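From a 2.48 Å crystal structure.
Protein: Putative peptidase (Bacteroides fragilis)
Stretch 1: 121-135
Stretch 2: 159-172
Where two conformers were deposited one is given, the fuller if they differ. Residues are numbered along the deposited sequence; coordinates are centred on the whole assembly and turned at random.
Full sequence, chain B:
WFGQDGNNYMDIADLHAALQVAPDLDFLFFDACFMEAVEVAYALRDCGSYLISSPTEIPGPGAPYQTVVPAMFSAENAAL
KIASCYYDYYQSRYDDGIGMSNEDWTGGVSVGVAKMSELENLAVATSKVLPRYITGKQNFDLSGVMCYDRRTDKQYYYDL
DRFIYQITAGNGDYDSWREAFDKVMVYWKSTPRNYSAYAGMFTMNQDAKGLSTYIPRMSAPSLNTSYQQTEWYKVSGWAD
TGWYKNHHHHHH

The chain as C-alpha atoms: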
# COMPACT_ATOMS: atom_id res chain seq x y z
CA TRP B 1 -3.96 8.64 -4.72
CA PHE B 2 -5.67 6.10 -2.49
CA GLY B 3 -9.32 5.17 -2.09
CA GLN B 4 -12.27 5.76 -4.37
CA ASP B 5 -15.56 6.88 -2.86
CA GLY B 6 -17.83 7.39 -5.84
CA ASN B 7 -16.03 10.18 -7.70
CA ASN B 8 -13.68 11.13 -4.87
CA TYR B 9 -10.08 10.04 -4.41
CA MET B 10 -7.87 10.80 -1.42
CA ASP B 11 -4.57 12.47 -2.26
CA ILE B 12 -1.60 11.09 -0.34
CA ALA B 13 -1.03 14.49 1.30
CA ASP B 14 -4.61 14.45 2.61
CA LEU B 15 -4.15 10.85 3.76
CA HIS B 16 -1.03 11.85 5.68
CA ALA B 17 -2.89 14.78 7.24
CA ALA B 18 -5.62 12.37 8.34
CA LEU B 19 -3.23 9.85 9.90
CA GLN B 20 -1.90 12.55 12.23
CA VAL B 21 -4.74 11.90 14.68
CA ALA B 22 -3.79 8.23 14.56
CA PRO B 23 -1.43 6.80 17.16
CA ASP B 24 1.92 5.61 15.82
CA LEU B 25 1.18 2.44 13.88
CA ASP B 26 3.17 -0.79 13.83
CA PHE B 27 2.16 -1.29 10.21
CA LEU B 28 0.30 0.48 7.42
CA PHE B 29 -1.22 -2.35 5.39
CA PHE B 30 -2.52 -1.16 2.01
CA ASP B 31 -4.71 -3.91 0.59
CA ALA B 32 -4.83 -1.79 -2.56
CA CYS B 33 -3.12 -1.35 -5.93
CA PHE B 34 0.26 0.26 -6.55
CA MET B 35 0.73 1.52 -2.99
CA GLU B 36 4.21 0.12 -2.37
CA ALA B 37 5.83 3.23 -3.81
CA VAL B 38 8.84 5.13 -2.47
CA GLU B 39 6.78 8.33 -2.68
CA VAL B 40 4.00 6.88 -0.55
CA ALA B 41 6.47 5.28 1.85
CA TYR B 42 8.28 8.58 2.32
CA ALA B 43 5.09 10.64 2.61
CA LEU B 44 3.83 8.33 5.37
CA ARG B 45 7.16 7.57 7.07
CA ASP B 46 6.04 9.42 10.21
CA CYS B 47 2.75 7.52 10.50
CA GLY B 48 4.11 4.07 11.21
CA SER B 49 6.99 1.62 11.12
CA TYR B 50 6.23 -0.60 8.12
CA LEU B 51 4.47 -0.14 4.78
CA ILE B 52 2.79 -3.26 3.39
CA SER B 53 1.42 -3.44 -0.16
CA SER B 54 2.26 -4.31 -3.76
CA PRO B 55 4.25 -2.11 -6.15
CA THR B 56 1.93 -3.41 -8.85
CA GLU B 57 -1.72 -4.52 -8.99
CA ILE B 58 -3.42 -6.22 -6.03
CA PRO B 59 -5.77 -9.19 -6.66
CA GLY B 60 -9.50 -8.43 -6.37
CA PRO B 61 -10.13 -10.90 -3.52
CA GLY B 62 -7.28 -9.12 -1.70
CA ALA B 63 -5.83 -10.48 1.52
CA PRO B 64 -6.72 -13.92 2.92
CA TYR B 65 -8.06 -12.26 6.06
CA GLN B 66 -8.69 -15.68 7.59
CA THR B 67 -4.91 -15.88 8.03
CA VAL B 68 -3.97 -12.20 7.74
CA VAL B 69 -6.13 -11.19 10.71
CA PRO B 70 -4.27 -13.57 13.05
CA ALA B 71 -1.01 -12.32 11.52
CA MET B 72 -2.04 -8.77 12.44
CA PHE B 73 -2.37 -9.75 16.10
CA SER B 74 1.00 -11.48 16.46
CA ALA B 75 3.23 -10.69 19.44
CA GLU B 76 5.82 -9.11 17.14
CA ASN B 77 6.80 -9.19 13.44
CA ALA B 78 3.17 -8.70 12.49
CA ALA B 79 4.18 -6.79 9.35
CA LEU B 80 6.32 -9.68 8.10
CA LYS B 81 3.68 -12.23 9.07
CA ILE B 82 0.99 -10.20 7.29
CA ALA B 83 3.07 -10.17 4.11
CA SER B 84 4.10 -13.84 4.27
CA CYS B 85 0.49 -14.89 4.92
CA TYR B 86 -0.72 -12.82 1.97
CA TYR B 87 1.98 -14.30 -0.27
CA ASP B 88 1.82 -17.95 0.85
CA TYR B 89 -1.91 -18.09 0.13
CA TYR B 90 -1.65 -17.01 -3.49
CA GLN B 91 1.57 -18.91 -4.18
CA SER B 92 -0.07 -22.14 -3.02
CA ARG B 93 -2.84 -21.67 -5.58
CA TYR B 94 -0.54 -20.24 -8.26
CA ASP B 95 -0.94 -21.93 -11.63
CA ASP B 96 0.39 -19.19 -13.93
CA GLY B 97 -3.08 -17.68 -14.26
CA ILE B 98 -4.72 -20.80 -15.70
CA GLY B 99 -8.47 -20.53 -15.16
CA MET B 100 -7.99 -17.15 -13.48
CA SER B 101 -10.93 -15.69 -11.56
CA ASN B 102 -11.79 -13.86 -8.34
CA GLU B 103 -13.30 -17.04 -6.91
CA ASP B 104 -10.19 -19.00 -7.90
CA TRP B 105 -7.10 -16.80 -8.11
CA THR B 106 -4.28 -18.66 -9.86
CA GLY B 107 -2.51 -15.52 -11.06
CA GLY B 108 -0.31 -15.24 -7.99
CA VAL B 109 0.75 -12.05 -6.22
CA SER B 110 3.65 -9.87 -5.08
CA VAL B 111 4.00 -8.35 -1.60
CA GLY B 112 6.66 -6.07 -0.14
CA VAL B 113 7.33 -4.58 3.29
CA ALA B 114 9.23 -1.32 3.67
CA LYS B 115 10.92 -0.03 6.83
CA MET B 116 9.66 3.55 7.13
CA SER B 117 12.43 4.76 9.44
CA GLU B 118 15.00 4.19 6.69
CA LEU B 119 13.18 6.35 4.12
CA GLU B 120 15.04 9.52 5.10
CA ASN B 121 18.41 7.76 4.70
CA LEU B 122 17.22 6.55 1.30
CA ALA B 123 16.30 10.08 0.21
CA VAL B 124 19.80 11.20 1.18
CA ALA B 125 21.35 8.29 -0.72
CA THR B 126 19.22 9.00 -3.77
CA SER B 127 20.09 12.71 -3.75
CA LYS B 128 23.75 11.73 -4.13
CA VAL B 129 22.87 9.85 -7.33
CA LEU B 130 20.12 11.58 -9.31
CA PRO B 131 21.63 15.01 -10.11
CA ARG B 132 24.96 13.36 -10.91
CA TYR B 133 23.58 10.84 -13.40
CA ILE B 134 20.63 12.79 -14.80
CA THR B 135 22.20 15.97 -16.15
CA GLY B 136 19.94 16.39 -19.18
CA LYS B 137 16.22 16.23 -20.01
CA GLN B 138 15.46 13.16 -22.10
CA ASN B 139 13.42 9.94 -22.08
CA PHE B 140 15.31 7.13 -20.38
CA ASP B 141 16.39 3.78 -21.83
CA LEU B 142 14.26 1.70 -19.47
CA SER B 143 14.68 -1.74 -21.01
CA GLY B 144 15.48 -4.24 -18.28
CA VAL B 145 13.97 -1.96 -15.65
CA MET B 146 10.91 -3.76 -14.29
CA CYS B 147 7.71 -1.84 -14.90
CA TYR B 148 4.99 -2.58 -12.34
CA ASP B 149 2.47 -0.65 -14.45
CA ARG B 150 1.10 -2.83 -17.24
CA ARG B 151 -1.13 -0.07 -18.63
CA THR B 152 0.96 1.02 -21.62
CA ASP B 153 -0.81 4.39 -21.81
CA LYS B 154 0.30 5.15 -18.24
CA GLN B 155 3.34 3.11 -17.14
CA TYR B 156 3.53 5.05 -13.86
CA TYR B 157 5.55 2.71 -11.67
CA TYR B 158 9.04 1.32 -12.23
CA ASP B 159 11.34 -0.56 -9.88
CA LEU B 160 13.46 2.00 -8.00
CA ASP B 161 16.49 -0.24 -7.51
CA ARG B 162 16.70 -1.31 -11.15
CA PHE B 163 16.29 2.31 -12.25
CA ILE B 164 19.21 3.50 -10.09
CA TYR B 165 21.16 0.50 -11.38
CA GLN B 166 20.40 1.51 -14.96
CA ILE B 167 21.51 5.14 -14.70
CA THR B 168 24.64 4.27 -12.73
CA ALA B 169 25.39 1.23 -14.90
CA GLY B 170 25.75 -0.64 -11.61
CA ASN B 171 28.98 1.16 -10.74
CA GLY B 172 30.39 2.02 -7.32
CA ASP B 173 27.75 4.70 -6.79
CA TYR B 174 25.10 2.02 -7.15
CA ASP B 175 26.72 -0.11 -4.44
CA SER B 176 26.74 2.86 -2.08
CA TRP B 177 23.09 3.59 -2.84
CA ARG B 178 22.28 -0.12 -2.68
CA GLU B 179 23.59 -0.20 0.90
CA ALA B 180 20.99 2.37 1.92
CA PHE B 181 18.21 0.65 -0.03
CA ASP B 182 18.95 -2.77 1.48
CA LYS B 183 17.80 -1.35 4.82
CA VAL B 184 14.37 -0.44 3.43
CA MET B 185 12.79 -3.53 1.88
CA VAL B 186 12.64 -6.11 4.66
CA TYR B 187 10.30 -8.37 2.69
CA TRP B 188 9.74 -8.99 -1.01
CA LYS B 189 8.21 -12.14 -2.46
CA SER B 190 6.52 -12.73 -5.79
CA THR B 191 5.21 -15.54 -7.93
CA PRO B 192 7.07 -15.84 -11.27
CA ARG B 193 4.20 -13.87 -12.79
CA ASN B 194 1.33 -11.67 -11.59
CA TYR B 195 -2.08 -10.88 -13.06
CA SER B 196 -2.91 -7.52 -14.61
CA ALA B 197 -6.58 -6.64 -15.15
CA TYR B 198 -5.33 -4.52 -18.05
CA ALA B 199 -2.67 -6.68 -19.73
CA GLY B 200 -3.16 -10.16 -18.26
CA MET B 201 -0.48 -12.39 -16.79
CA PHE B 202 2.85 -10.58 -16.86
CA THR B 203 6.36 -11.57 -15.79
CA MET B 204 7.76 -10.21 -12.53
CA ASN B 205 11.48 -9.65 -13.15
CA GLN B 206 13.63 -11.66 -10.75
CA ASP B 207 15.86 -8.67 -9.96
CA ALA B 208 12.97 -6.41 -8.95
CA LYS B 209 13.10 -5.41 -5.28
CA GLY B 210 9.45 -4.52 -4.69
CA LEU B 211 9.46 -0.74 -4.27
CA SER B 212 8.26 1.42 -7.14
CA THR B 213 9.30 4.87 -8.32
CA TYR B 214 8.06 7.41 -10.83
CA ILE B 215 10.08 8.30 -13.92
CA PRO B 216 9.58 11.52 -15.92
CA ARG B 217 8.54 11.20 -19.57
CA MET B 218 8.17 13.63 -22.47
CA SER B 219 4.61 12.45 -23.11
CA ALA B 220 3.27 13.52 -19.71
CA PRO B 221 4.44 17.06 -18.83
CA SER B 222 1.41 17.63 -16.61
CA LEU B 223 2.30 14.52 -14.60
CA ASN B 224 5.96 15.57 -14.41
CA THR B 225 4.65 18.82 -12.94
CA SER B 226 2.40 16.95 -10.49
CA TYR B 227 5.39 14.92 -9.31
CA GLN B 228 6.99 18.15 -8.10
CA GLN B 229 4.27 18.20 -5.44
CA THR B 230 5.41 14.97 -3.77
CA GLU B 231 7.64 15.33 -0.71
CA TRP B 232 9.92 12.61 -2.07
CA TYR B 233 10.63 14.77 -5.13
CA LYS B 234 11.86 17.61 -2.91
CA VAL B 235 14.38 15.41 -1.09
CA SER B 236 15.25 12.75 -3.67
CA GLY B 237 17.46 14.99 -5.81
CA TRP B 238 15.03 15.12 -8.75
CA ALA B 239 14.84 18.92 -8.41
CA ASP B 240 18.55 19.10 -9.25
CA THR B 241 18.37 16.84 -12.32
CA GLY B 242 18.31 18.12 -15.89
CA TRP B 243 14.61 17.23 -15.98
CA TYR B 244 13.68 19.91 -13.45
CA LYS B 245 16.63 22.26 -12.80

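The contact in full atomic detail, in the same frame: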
# COMPACT_ATOMS: atom_id res chain seq x y z
N ASN B 121 17.07 8.16 5.14
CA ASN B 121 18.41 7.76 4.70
C ASN B 121 18.43 7.47 3.20
O ASN B 121 19.40 7.76 2.51
CB ASN B 121 18.88 6.52 5.47
CG ASN B 121 19.11 6.80 6.95
OD1 ASN B 121 19.21 7.95 7.37
ND2 ASN B 121 19.21 5.74 7.74
N LEU B 122 17.34 6.89 2.71
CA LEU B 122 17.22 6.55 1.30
C LEU B 122 17.15 7.81 0.44
O LEU B 122 17.77 7.88 -0.63
CB LEU B 122 15.98 5.68 1.06
CG LEU B 122 15.83 5.11 -0.35
CD1 LEU B 122 17.06 4.30 -0.74
CD2 LEU B 122 14.57 4.27 -0.45
N ALA B 123 16.40 8.80 0.90
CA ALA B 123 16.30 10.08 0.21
C ALA B 123 17.66 10.76 0.11
O ALA B 123 17.99 11.37 -0.91
CB ALA B 123 15.30 10.99 0.91
N VAL B 124 18.45 10.67 1.18
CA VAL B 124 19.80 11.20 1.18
C VAL B 124 20.65 10.46 0.15
O VAL B 124 21.31 11.08 -0.69
CB VAL B 124 20.47 11.09 2.57
CG1 VAL B 124 21.92 11.56 2.51
CG2 VAL B 124 19.69 11.89 3.60
N ALA B 125 20.61 9.14 0.21
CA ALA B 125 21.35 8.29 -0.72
C ALA B 125 20.99 8.59 -2.16
O ALA B 125 21.87 8.68 -3.03
CB ALA B 125 21.10 6.83 -0.41
N THR B 126 19.70 8.76 -2.42
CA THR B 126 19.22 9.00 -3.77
C THR B 126 19.64 10.38 -4.28
O THR B 126 19.94 10.54 -5.47
CB THR B 126 17.68 8.87 -3.84
OG1 THR B 126 17.28 7.64 -3.23
CG2 THR B 126 17.22 8.89 -5.28
N SER B 127 19.69 11.36 -3.38
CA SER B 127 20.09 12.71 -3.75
C SER B 127 21.56 12.78 -4.17
O SER B 127 21.96 13.70 -4.87
CB SER B 127 19.83 13.69 -2.60
OG SER B 127 20.65 13.39 -1.48
N LYS B 128 22.35 11.80 -3.74
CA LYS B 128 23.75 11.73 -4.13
C LYS B 128 23.90 11.16 -5.54
O LYS B 128 24.95 11.27 -6.17
CB LYS B 128 24.55 10.88 -3.14
CG LYS B 128 24.58 11.42 -1.72
CD LYS B 128 25.33 10.48 -0.78
CE LYS B 128 25.74 11.20 0.51
NZ LYS B 128 26.55 10.34 1.42
N VAL B 129 22.83 10.54 -6.04
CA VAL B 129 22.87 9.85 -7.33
C VAL B 129 22.22 10.65 -8.45
O VAL B 129 22.85 10.91 -9.48
CB VAL B 129 22.18 8.48 -7.24
CG1 VAL B 129 22.10 7.84 -8.62
CG2 VAL B 129 22.91 7.57 -6.26
N LEU B 130 20.96 11.02 -8.25
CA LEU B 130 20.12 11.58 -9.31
C LEU B 130 20.68 12.80 -10.06
O LEU B 130 20.70 12.80 -11.29
CB LEU B 130 18.74 11.93 -8.73
CG LEU B 130 17.65 10.87 -8.91
CD1 LEU B 130 18.19 9.47 -8.71
CD2 LEU B 130 16.49 11.14 -7.96
N PRO B 131 21.13 13.86 -9.34
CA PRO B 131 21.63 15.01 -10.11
C PRO B 131 22.89 14.66 -10.90
O PRO B 131 23.12 15.20 -11.98
CB PRO B 131 21.95 16.05 -9.02
CG PRO B 131 21.23 15.59 -7.80
CD PRO B 131 21.21 14.10 -7.89
N ARG B 132 23.67 13.74 -10.35
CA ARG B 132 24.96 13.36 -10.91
C ARG B 132 24.83 12.53 -12.18
O ARG B 132 25.69 12.58 -13.06
CB ARG B 132 25.76 12.60 -9.84
CG ARG B 132 27.19 12.27 -10.19
CD ARG B 132 27.94 11.91 -8.92
NE ARG B 132 29.09 11.04 -9.16
CZ ARG B 132 29.81 10.48 -8.20
NH1 ARG B 132 29.50 10.69 -6.93
NH2 ARG B 132 30.84 9.70 -8.50
N TYR B 133 23.75 11.76 -12.28
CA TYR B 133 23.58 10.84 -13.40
C TYR B 133 22.40 11.20 -14.30
O TYR B 133 22.11 10.49 -15.27
CB TYR B 133 23.42 9.41 -12.89
CG TYR B 133 24.70 8.83 -12.33
CD1 TYR B 133 25.02 8.97 -10.99
CD2 TYR B 133 25.59 8.15 -13.15
CE1 TYR B 133 26.19 8.45 -10.48
CE2 TYR B 133 26.76 7.63 -12.65
CZ TYR B 133 27.06 7.78 -11.31
OH TYR B 133 28.22 7.26 -10.80
N ILE B 134 21.72 12.28 -13.97
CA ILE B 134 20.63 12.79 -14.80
C ILE B 134 20.85 14.28 -15.03
O ILE B 134 20.21 15.12 -14.40
CB ILE B 134 19.25 12.54 -14.16
CG1 ILE B 134 19.13 11.09 -13.68
CG2 ILE B 134 18.13 12.87 -15.14
CD1 ILE B 134 17.83 10.78 -12.98
N THR B 135 21.78 14.59 -15.92
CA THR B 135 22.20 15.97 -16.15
C THR B 135 21.37 16.65 -17.23
O THR B 135 21.30 17.88 -17.28
CB THR B 135 23.69 16.04 -16.52
OG1 THR B 135 23.94 15.18 -17.64
CG2 THR B 135 24.55 15.59 -15.35
N ASP B 159 10.56 -0.14 -11.03
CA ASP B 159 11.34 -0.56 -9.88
C ASP B 159 12.47 0.44 -9.60
O ASP B 159 13.29 0.72 -10.47
CB ASP B 159 11.92 -1.96 -10.10
CG ASP B 159 12.67 -2.47 -8.89
OD1 ASP B 159 12.01 -2.91 -7.92
OD2 ASP B 159 13.92 -2.42 -8.91
N LEU B 160 12.49 0.97 -8.38
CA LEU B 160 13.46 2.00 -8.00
C LEU B 160 14.90 1.50 -8.09
O LEU B 160 15.76 2.18 -8.65
CB LEU B 160 13.17 2.50 -6.58
CG LEU B 160 14.20 3.47 -5.99
CD1 LEU B 160 14.23 4.77 -6.77
CD2 LEU B 160 13.90 3.73 -4.52
N ASP B 161 15.14 0.32 -7.54
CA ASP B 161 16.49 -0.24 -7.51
C ASP B 161 17.05 -0.47 -8.91
O ASP B 161 18.21 -0.13 -9.18
CB ASP B 161 16.51 -1.55 -6.73
CG ASP B 161 17.83 -2.27 -6.84
OD1 ASP B 161 18.77 -1.92 -6.09
OD2 ASP B 161 17.94 -3.19 -7.69
N ARG B 162 16.25 -1.04 -9.80
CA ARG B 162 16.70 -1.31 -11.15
C ARG B 162 16.91 -0.03 -11.95
O ARG B 162 17.75 0.03 -12.84
CB ARG B 162 15.70 -2.23 -11.88
CG ARG B 162 15.65 -3.64 -11.33
CD ARG B 162 16.95 -4.39 -11.58
NE ARG B 162 17.95 -4.14 -10.55
CZ ARG B 162 19.21 -4.58 -10.61
NH1 ARG B 162 19.62 -5.30 -11.64
NH2 ARG B 162 20.05 -4.30 -9.62
N PHE B 163 16.14 1.01 -11.61
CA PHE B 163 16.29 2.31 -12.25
C PHE B 163 17.61 2.97 -11.85
O PHE B 163 18.32 3.52 -12.71
CB PHE B 163 15.11 3.22 -11.90
CG PHE B 163 15.31 4.65 -12.32
CD1 PHE B 163 15.39 4.99 -13.66
CD2 PHE B 163 15.42 5.65 -11.37
CE1 PHE B 163 15.57 6.31 -14.04
CE2 PHE B 163 15.60 6.98 -11.75
CZ PHE B 163 15.67 7.30 -13.09
N ILE B 164 17.94 2.94 -10.56
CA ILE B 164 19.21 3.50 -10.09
C ILE B 164 20.36 2.69 -10.68
O ILE B 164 21.39 3.25 -11.05
CB ILE B 164 19.30 3.51 -8.55
CG1 ILE B 164 18.16 4.33 -7.94
CG2 ILE B 164 20.62 4.10 -8.09
CD1 ILE B 164 18.17 5.79 -8.34
N TYR B 165 20.17 1.38 -10.78
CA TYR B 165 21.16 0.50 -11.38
C TYR B 165 21.40 0.85 -12.84
O TYR B 165 22.54 0.84 -13.31
CB TYR B 165 20.71 -0.96 -11.26
CG TYR B 165 21.73 -1.96 -11.77
CD1 TYR B 165 22.69 -2.48 -10.91
CD2 TYR B 165 21.73 -2.37 -13.09
CE1 TYR B 165 23.62 -3.39 -11.36
CE2 TYR B 165 22.66 -3.28 -13.55
CZ TYR B 165 23.60 -3.79 -12.68
OH TYR B 165 24.53 -4.70 -13.13
N GLN B 166 20.33 1.17 -13.55
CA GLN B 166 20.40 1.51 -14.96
C GLN B 166 21.23 2.78 -15.19
O GLN B 166 22.16 2.79 -16.00
CB GLN B 166 19.00 1.69 -15.54
CG GLN B 166 18.94 1.82 -17.05
CD GLN B 166 18.89 0.47 -17.75
OE1 GLN B 166 19.65 -0.44 -17.41
NE2 GLN B 166 17.99 0.34 -18.71
N ILE B 167 20.89 3.84 -14.48
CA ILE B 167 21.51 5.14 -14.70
C ILE B 167 22.93 5.22 -14.17
O ILE B 167 23.71 6.07 -14.59
CB ILE B 167 20.67 6.28 -14.07
CG1 ILE B 167 20.69 6.18 -12.55
CG2 ILE B 167 19.24 6.24 -14.59
CD1 ILE B 167 19.94 7.30 -11.86
N THR B 168 23.28 4.32 -13.25
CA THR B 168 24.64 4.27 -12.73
C THR B 168 25.42 3.12 -13.35
O THR B 168 26.58 2.89 -12.99
CB THR B 168 24.66 4.11 -11.19
OG1 THR B 168 24.10 2.84 -10.83
CG2 THR B 168 23.88 5.22 -10.52
N ALA B 169 24.79 2.39 -14.26
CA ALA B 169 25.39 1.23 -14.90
C ALA B 169 25.95 0.25 -13.87
O ALA B 169 26.92 -0.45 -14.13
CB ALA B 169 26.48 1.65 -15.87
N GLY B 170 25.32 0.22 -12.70
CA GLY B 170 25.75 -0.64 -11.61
C GLY B 170 27.16 -0.39 -11.12
O GLY B 170 27.84 -1.32 -10.70
N ASN B 171 27.62 0.86 -11.17
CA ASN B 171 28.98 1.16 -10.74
C ASN B 171 29.09 1.24 -9.23
O ASN B 171 28.25 0.72 -8.50
CB ASN B 171 29.48 2.46 -11.38
CG ASN B 171 28.65 3.68 -11.01
OD1 ASN B 171 27.82 3.63 -10.09
ND2 ASN B 171 28.86 4.78 -11.72
N GLY B 172 30.14 1.90 -8.75
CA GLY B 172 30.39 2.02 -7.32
C GLY B 172 29.37 2.90 -6.62
O GLY B 172 29.12 2.73 -5.43

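The most distinctive residue in this contact is Tyr133, which is held in two ways, by a CH-pi contact and a hydrogen bond, at the last turn of the other helix and the loop after it. Thr168 CG2 sits over one face of its ring, 3.9 Å from the ring centroid and 9° off the ring normal, a CH-pi contact. Asn171 ND2 donates a hydrogen bond of 2.7 Å to Tyr133 OH. Tyr133 CD2 also lies in contact with Ile167 O, at 3.2 Å. The phenol suits this place because it offers a flat apolar face to a methyl group and a polar end to an amide. The Asn171 ND2 to Tyr133 OH bond is the only hydrogen bond between the two stretches.

Thr168 is positioned by its own helix. Its chi1 is p, and Thr168 OG1 donates to Ile164 O at 2.7 Å. The hydroxyl is thus satisfied within the stretch, while the methyl is free to pack on the ring and against Val129, with Thr168 CG2 3.7 Å from Val129 CG1. The helix then closes in a Schellman motif with Ala169 at positive phi. A type I' turn from Thr168 to Asn171 overlaps this motif and places Asn171 at the tyrosine hydroxyl. Gly170, also at positive phi, fits this turn; a CB there would clash with Tyr165 CE1, at 2.5 Å.

The rest of the contact is apolar. Ile167 points toward stretch 1 and is central to it. Its CD1 lies 3.9 Å from Val129 CG1, and the same Ile167 CD1 is 4.2 Å from each of Leu130 CD1, Tyr133 CB and Ile134 CD1. Ile134 CD1 also reaches Phe163 CZ at 4.1 Å. The chi angles of Ile167, p and t, extend the side chain into this group. Ile164 packs one turn earlier. Ile164 CD1 is 3.7 Å from Leu130 CD1, and Ile164 CG2 is 4.1 Å from Val129 CG1. Val129, Leu130 and Ile164 are all buried, as suits their lack of polar side-chain groups.

Contacts thin out toward the start of each stretch. Leu122 CD2 meets Leu160 CD2 at 4.2 Å. Thr126 CG2 is 4.5 Å from Ile164 CD1, while Thr126 OG1 donates to Leu122 O at 2.7 Å. As at Thr168, the hydroxyl bonds back to its own helix and the methyl faces the other stretch.

Together the two stretches bury 450 Å², summed over both sides. Tyr133 and Ile167 contribute the largest shares.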